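Local coordinates for protein EchA1_1 (Mycobacterium avium subsp. paratuberculosis, PDB 3R9T) that probably catalyses the reversible hydration of (2E)-enoyl-CoA to (3S)-3-hydroxyacyl-CoA, as a member of the enoyl-CoA hydratase/isomerase family of fatty acid metabolism, at residues Gly224-Val227 with Gly228-Pro231; Gly149-Arg152 with Ile153-Leu157; Ala176-Trp180 with Gly181-Glu185. One frame throughout, in Å; residues are numbered along the deposited sequence.

All three are local contacts of the crotonase-type fold, along a turn (contact 1), a helix (contact 2) and a helix end (contact 3). Contact 2 lies in the middle: its centre is about 14 Å from that of contact 1 and about 14 Å from that of contact 3, while the centres of contacts 1 and 3 are about 25 Å apart. Contact 1 is tied to contact 2 by a salt bridge, Asp229 OD2 to Arg152 NH2 at 2.9 Å. Contacts 2 and 3 meet through apolar side chains, Leu157 CD2 lying 3.8 Å from Leu182 CB. Gly149 of contact 2 lies about 7 Å from the bound benzoic acid, and its N bonds OE2 of Glu118, a residue lining that pocket.

Contact 1 of 3, residues Gly224-Val227 with Gly228-Pro231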
loop_
_atom_site.group_PDB
_atom_site.type_symbol
_atom_site.label_atom_id
_atom_site.label_comp_id
_atom_site.label_asym_id
_atom_site.label_seq_id
_atom_site.Cartn_x
_atom_site.Cartn_y
_atom_site.Cartn_z
ATOM N N GLY B 224 21.146 -5.157 9.244
ATOM C CA GLY B 224 20.453 -4.493 10.349
ATOM C C GLY B 224 19.760 -3.175 10.040
ATOM O O GLY B 224 19.230 -2.545 10.950
ATOM N N VAL B 225 19.747 -2.759 8.773
ATOM C CA VAL B 225 19.119 -1.497 8.363
ATOM C C VAL B 225 17.948 -1.739 7.415
ATOM O O VAL B 225 18.078 -2.491 6.459
ATOM C CB VAL B 225 20.135 -0.578 7.640
ATOM C CG1 VAL B 225 19.470 0.724 7.182
ATOM C CG2 VAL B 225 21.306 -0.283 8.558
ATOM N N VAL B 226 16.820 -1.086 7.683
ATOM C CA VAL B 226 15.678 -1.076 6.773
ATOM C C VAL B 226 16.042 -0.092 5.652
ATOM O O VAL B 226 15.890 1.122 5.780
ATOM C CB VAL B 226 14.378 -0.679 7.490
ATOM C CG1 VAL B 226 13.178 -0.668 6.518
ATOM C CG2 VAL B 226 14.122 -1.635 8.668
ATOM N N VAL B 227 16.496 -0.653 4.538
ATOM C CA VAL B 227 17.074 0.114 3.433
ATOM C C VAL B 227 16.127 1.145 2.856
ATOM O O VAL B 227 16.519 2.287 2.567
ATOM C CB VAL B 227 17.468 -0.846 2.295
ATOM C CG1 VAL B 227 17.855 -0.079 1.039
ATOM C CG2 VAL B 227 18.586 -1.744 2.753
ATOM N N GLY B 228 14.885 0.728 2.670
ATOM C CA GLY B 228 13.884 1.563 2.029
ATOM C C GLY B 228 13.486 2.799 2.817
ATOM O O GLY B 228 12.950 3.748 2.239
ATOM N N ASP B 229 13.744 2.804 4.130
ATOM C CA ASP B 229 13.421 3.965 4.970
ATOM C C ASP B 229 14.448 5.097 4.920
ATOM O O ASP B 229 14.166 6.219 5.375
ATOM C CB ASP B 229 13.271 3.552 6.435
ATOM C CG ASP B 229 12.032 2.738 6.710
ATOM O OD1 ASP B 229 11.135 2.631 5.826
ATOM O OD2 ASP B 229 11.973 2.212 7.854
ATOM N N GLU B 230 15.631 4.821 4.387
ATOM C CA GLU B 230 16.725 5.785 4.469
ATOM C C GLU B 230 16.408 7.130 3.796
ATOM O O GLU B 230 16.665 8.181 4.386
ATOM C CB GLU B 230 18.036 5.158 3.995
ATOM C CG GLU B 230 18.461 4.014 4.927
ATOM C CD GLU B 230 18.631 4.482 6.372
ATOM O OE1 GLU B 230 17.915 3.992 7.276
ATOM O OE2 GLU B 230 19.465 5.376 6.605
ATOM N N PRO B 231 15.776 7.108 2.611
ATOM C CA PRO B 231 15.416 8.393 2.009
ATOM C C PRO B 231 14.392 9.161 2.841
ATOM O O PRO B 231 14.496 10.374 2.950
ATOM C CB PRO B 231 14.851 8.002 0.638
ATOM C CG PRO B 231 15.505 6.685 0.346
ATOM C CD PRO B 231 15.566 5.995 1.673
#
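Val226 and Val227 hand their carbonyls to Asp229 and Glu230 in two overlapping type I beta turns that lead from the short strand 225-226, half of a two-stranded antiparallel sheet with 221-222, into helix 230-243. Two backbone hydrogen bonds, each reaching three residues back, define them, and the backbone angles of Val227, Gly228 and Asp229 at the turn corners fit the type. Asp229 N donates to Val226 O at 3.2 Å with an N-H...O angle of 148°, and Glu230 N donates to Val227 O over 3.2 Å more nearly straight, at 164°. In both, the donor stands well above the carbonyl plane.

The valine methyls lie against the carboxylates. Val226 places CG1 opposite its own backbone N, and that methyl meets the Asp229 carboxylate, 3.4 Å from OD2; the two side chains approach at a slant. Val225 CG1 approaches Glu230 OE1 to 3.6 Å, with the side chains nearly perpendicular. The glutamate is bent at its second torsion, which turns the carboxylate back toward the strand after Glu230 CG has passed 3.5 Å from Val227 O.

Charged ends are held by partners beyond the turn. While Glu230 OE1 faces the Val225 methyl, OE2 forms a salt bridge with Arg97; Asp229 OD2 both lies on Val226 CG1 and pairs with Arg152. Val227 touches Arg235 of the second subunit, which places the turn at a subunit boundary. The proline ring reaches the same carbonyl that Glu230 N uses, Pro231 CD lying 3.9 Å from Val227 O.

Contact 2 of 3, residues Gly149-Arg152 with Ile153-Leu157; sequences GVFR and IAEQL
Helix 149-156, whose first residue lies close to the benzoic acid pocket, is joined across its middle by a regular turn followed by an irregular one. Ile153 N donates to Gly149 O at 3.0 Å and 147°. With CG1 of Ile153 anti to its backbone N (chi1 -167°), the branch methyl CG2 sits between that N and the carbonyl carbon and so packs against the same oxygen, Ile153 CG2 to Gly149 O being 3.2 Å. The next two amides, those of Ala154 and Glu155, lack a bond to the turn before, and the helix kinks there; Glu155 N makes instead a weak bond to Arg152 O.

In the crotonase-type fold this helix lies between two others, Ile153 touching Leu121 of helix 115-122 and Ala162 of helix 159-168. Glu155 CD lies 3.2 Å from Phe151 O, and a water lies between the two acceptors, 2.7 Å from Phe151 O and 2.9 Å from Glu155 OE2, placed to donate to either. OE2 also sits at the edge of the Phe151 ring, near its plane, while Trp233 meets that ring edge-to-face.

Arg152 runs extended from CG to NE and passes Glu155 at a slant, Arg152 CG 3.8 Å from Glu155 OE1, with their flat groups turned 48° apart. Arg152 NE stays 5.2 Å from Glu155 OE1; NH1 bonds Val96 O. Gln156 CG packs 3.5 Å from Arg152 O, and its amide reaches Leu121 O and Lys160 of the second subunit.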
loop_
_atom_site.group_PDB
_atom_site.type_symbol
_atom_site.label_atom_id
_atom_site.label_comp_id
_atom_site.label_asym_id
_atom_site.label_seq_id
_atom_site.Cartn_x
_atom_site.Cartn_y
_atom_site.Cartn_z
ATOM N N GLY B 149 6.723 9.180 11.295
ATOM C CA GLY B 149 5.287 9.207 10.985
ATOM C C GLY B 149 4.999 9.791 9.607
ATOM O O GLY B 149 4.113 9.331 8.889
ATOM N N VAL B 150 5.749 10.810 9.220
ATOM C CA VAL B 150 5.458 11.501 7.954
ATOM C C VAL B 150 5.594 10.586 6.737
ATOM O O VAL B 150 4.802 10.697 5.799
ATOM C CB VAL B 150 6.326 12.768 7.735
ATOM C CG1 VAL B 150 5.964 13.432 6.396
ATOM C CG2 VAL B 150 6.150 13.757 8.873
ATOM N N PHE B 151 6.576 9.690 6.735
ATOM C CA PHE B 151 6.707 8.771 5.618
ATOM C C PHE B 151 6.166 7.360 5.849
ATOM O O PHE B 151 5.973 6.633 4.874
ATOM C CB PHE B 151 8.153 8.726 5.112
ATOM C CG PHE B 151 9.139 8.112 6.072
ATOM C CD1 PHE B 151 9.902 8.914 6.917
ATOM C CD2 PHE B 151 9.352 6.730 6.078
ATOM C CE1 PHE B 151 10.833 8.341 7.784
ATOM C CE2 PHE B 151 10.294 6.151 6.925
ATOM C CZ PHE B 151 11.036 6.947 7.765
ATOM N N ARG B 152 5.911 6.951 7.093
ATOM C CA ARG B 152 5.347 5.622 7.306
ATOM C C ARG B 152 3.836 5.616 7.279
ATOM O O ARG B 152 3.262 4.567 7.012
ATOM C CB ARG B 152 5.814 4.999 8.622
ATOM C CG ARG B 152 7.278 4.637 8.596
ATOM C CD ARG B 152 7.793 4.173 9.938
ATOM N NE ARG B 152 9.118 3.548 9.805
ATOM C CZ ARG B 152 9.989 3.383 10.808
ATOM N NH1 ARG B 152 9.715 3.799 12.043
ATOM N NH2 ARG B 152 11.161 2.806 10.577
ATOM N N ILE B 153 3.188 6.754 7.548
ATOM C CA ILE B 153 1.731 6.730 7.688
ATOM C C ILE B 153 1.089 6.316 6.348
ATOM O O ILE B 153 0.176 5.463 6.330
ATOM C CB ILE B 153 1.130 8.045 8.276
ATOM C CG1 ILE B 153 -0.332 7.827 8.676
ATOM C CG2 ILE B 153 1.274 9.181 7.322
ATOM C CD1 ILE B 153 -0.508 6.927 9.856
ATOM N N ALA B 154 1.607 6.832 5.236
ATOM C CA ALA B 154 1.047 6.484 3.936
ATOM C C ALA B 154 1.505 5.127 3.435
ATOM O O ALA B 154 0.977 4.626 2.442
ATOM C CB ALA B 154 1.349 7.562 2.890
ATOM N N GLU B 155 2.482 4.545 4.111
ATOM C CA GLU B 155 2.899 3.170 3.835
ATOM C C GLU B 155 1.996 2.118 4.485
ATOM O O GLU B 155 1.979 0.957 4.056
ATOM C CB GLU B 155 4.319 2.975 4.318
ATOM C CG GLU B 155 5.308 3.725 3.465
ATOM C CD GLU B 155 6.741 3.650 3.947
ATOM O OE1 GLU B 155 6.987 3.163 5.074
ATOM O OE2 GLU B 155 7.631 4.121 3.191
ATOM N N GLN B 156 1.261 2.522 5.513
ATOM C CA GLN B 156 0.489 1.577 6.313
ATOM C C GLN B 156 -1.013 1.799 6.317
ATOM O O GLN B 156 -1.748 0.963 6.826
ATOM C CB GLN B 156 1.030 1.562 7.731
ATOM C CG GLN B 156 2.511 1.254 7.753
ATOM C CD GLN B 156 3.051 1.001 9.134
ATOM O OE1 GLN B 156 2.304 0.644 10.049
ATOM N NE2 GLN B 156 4.360 1.191 9.307
ATOM N N LEU B 157 -1.447 2.928 5.772
ATOM C CA LEU B 157 -2.846 3.275 5.607
ATOM C C LEU B 157 -3.052 3.646 4.149
ATOM O O LEU B 157 -2.099 4.050 3.484
ATOM C CB LEU B 157 -3.181 4.496 6.471
ATOM C CG LEU B 157 -3.584 4.365 7.932
ATOM C CD1 LEU B 157 -3.814 5.733 8.533
ATOM C CD2 LEU B 157 -4.861 3.594 8.030
HETATM O O HOH W 1 6.664 6.719 2.238
#

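Contact 3 of 3, residues Ala176-Trp180 with Gly181-Glu185; sequences AARDW and GLINE
Ala177 and Arg178 close the end of helix 174-180 against Gly181, Leu182 and Ile183 in a Schellman motif, from which the chain runs on to strand 185-187 at the margin of the main sheet of the crotonase-type fold. Gly181 has a positive phi of 95°, at which a CB would clash with Trp180 O.

Backbone bonds gather on two carbonyls. Ala177 O is approached by three amides, all weakly: Leu182 N at 3.0 Å, the 6→1 bond of the motif, Gly181 N and, more distant but straighter, Ile183 N. Gly181 N has its better bond with Arg178 O, the 5→2 bond, 3.1 Å long and 139° at the hydrogen, entering from above the carbonyl plane. A water donates both to that same Arg178 O and to Ile183 O, bridging the last turn to the departing chain.

Apolar contact centres on the Ala177 methyl, whose CB lies 4.0 Å from both Leu182 CD2 and Ile183 CG1. Ile183 has CG1 wedged between its own N and carbonyl carbon (chi1 67°), which lays this branch over the helix backbone, 3.5 Å from Arg178 N. Phe134 backs both Ala177 and Ile183, and Leu172 touches Ala177 and Leu182.

Arg178 bends at its second and third torsions, bringing the guanidinium to Asp179. Arg178 NH2 bonds Asp179 OD1 at 2.9 Å in a salt bridge, on the anti side of the carboxylate. A second water lies at the guanidinium edge, accepting weakly from Arg178 NH1 and donating to Asn184 O at 2.6 Å.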
loop_
_atom_site.group_PDB
_atom_site.type_symbol
_atom_site.label_atom_id
_atom_site.label_comp_id
_atom_site.label_asym_id
_atom_site.label_seq_id
_atom_site.Cartn_x
_atom_site.Cartn_y
_atom_site.Cartn_z
ATOM N N ALA B 176 -11.381 2.849 14.024
ATOM C CA ALA B 176 -11.086 3.318 12.662
ATOM C C ALA B 176 -9.681 2.855 12.247
ATOM O O ALA B 176 -9.462 2.456 11.095
ATOM C CB ALA B 176 -11.200 4.846 12.559
ATOM N N ALA B 177 -8.742 2.900 13.189
ATOM C CA ALA B 177 -7.388 2.406 12.922
ATOM C C ALA B 177 -7.429 0.946 12.534
ATOM O O ALA B 177 -6.758 0.534 11.584
ATOM C CB ALA B 177 -6.488 2.609 14.123
ATOM N N ARG B 178 -8.234 0.159 13.241
ATOM C CA ARG B 178 -8.357 -1.253 12.923
ATOM C C ARG B 178 -9.025 -1.466 11.570
ATOM O O ARG B 178 -8.604 -2.330 10.811
ATOM C CB ARG B 178 -9.130 -1.995 14.015
ATOM C CG ARG B 178 -9.015 -3.501 13.928
ATOM C CD ARG B 178 -10.347 -4.180 14.050
ATOM N NE ARG B 178 -11.266 -3.766 12.993
ATOM C CZ ARG B 178 -11.479 -4.408 11.847
ATOM N NH1 ARG B 178 -10.840 -5.537 11.545
ATOM N NH2 ARG B 178 -12.353 -3.907 10.987
ATOM N N ASP B 179 -10.052 -0.682 11.262
ATOM C CA ASP B 179 -10.768 -0.831 9.997
ATOM C C ASP B 179 -9.870 -0.610 8.795
ATOM O O ASP B 179 -10.067 -1.236 7.749
ATOM C CB ASP B 179 -11.923 0.172 9.898
ATOM C CG ASP B 179 -13.031 -0.094 10.895
ATOM O OD1 ASP B 179 -13.113 -1.200 11.458
ATOM O OD2 ASP B 179 -13.845 0.834 11.120
ATOM N N TRP B 180 -8.923 0.304 8.919
ATOM C CA TRP B 180 -8.072 0.671 7.787
ATOM C C TRP B 180 -6.921 -0.323 7.644
ATOM O O TRP B 180 -6.245 -0.367 6.614
ATOM C CB TRP B 180 -7.590 2.124 7.899
ATOM C CG TRP B 180 -8.698 3.132 7.611
ATOM C CD1 TRP B 180 -9.189 4.105 8.453
ATOM C CD2 TRP B 180 -9.466 3.223 6.408
ATOM N NE1 TRP B 180 -10.206 4.792 7.834
ATOM C CE2 TRP B 180 -10.402 4.262 6.584
ATOM C CE3 TRP B 180 -9.467 2.510 5.205
ATOM C CZ2 TRP B 180 -11.314 4.612 5.597
ATOM C CZ3 TRP B 180 -10.374 2.856 4.229
ATOM C CH2 TRP B 180 -11.281 3.903 4.429
ATOM N N GLY B 181 -6.711 -1.135 8.673
ATOM C CA GLY B 181 -5.657 -2.167 8.643
ATOM C C GLY B 181 -4.370 -1.689 9.270
ATOM O O GLY B 181 -3.314 -2.329 9.205
ATOM N N LEU B 182 -4.472 -0.563 9.936
ATOM C CA LEU B 182 -3.355 0.006 10.669
ATOM C C LEU B 182 -2.938 -0.585 12.042
ATOM O O LEU B 182 -1.773 -0.468 12.485
ATOM C CB LEU B 182 -3.710 1.437 10.934
ATOM C CG LEU B 182 -2.684 2.198 11.767
ATOM C CD1 LEU B 182 -1.343 2.285 10.982
ATOM C CD2 LEU B 182 -3.187 3.581 12.153
ATOM N N ILE B 183 -3.916 -1.058 12.785
ATOM C CA ILE B 183 -3.658 -1.870 13.961
ATOM C C ILE B 183 -4.344 -3.181 13.656
ATOM O O ILE B 183 -5.166 -3.267 12.722
ATOM C CB ILE B 183 -4.152 -1.227 15.265
ATOM C CG1 ILE B 183 -5.682 -1.145 15.299
ATOM C CG2 ILE B 183 -3.482 0.155 15.467
ATOM C CD1 ILE B 183 -6.221 -0.744 16.677
ATOM N N ASN B 184 -4.010 -4.197 14.445
ATOM C CA ASN B 184 -4.512 -5.551 14.224
ATOM C C ASN B 184 -5.804 -5.905 14.929
ATOM O O ASN B 184 -6.628 -6.654 14.367
ATOM C CB ASN B 184 -3.440 -6.544 14.622
ATOM C CG ASN B 184 -2.217 -6.443 13.734
ATOM O OD1 ASN B 184 -1.261 -5.744 14.067
ATOM N ND2 ASN B 184 -2.257 -7.106 12.577
ATOM N N GLU B 185 -5.966 -5.390 16.142
ATOM C CA GLU B 185 -7.099 -5.781 16.947
ATOM C C GLU B 185 -7.417 -4.771 18.048
ATOM O O GLU B 185 -6.550 -4.042 18.526
ATOM C CB GLU B 185 -6.852 -7.196 17.455
ATOM C CG GLU B 185 -6.160 -7.309 18.714
ATOM C CD GLU B 185 -6.265 -8.717 19.268
ATOM O OE1 GLU B 185 -5.344 -9.092 19.985
ATOM O OE2 GLU B 185 -7.238 -9.456 18.988
HETATM O O HOH W 2 -6.605 -4.386 10.958
HETATM O O HOH W 3 -9.089 -7.384 13.713
#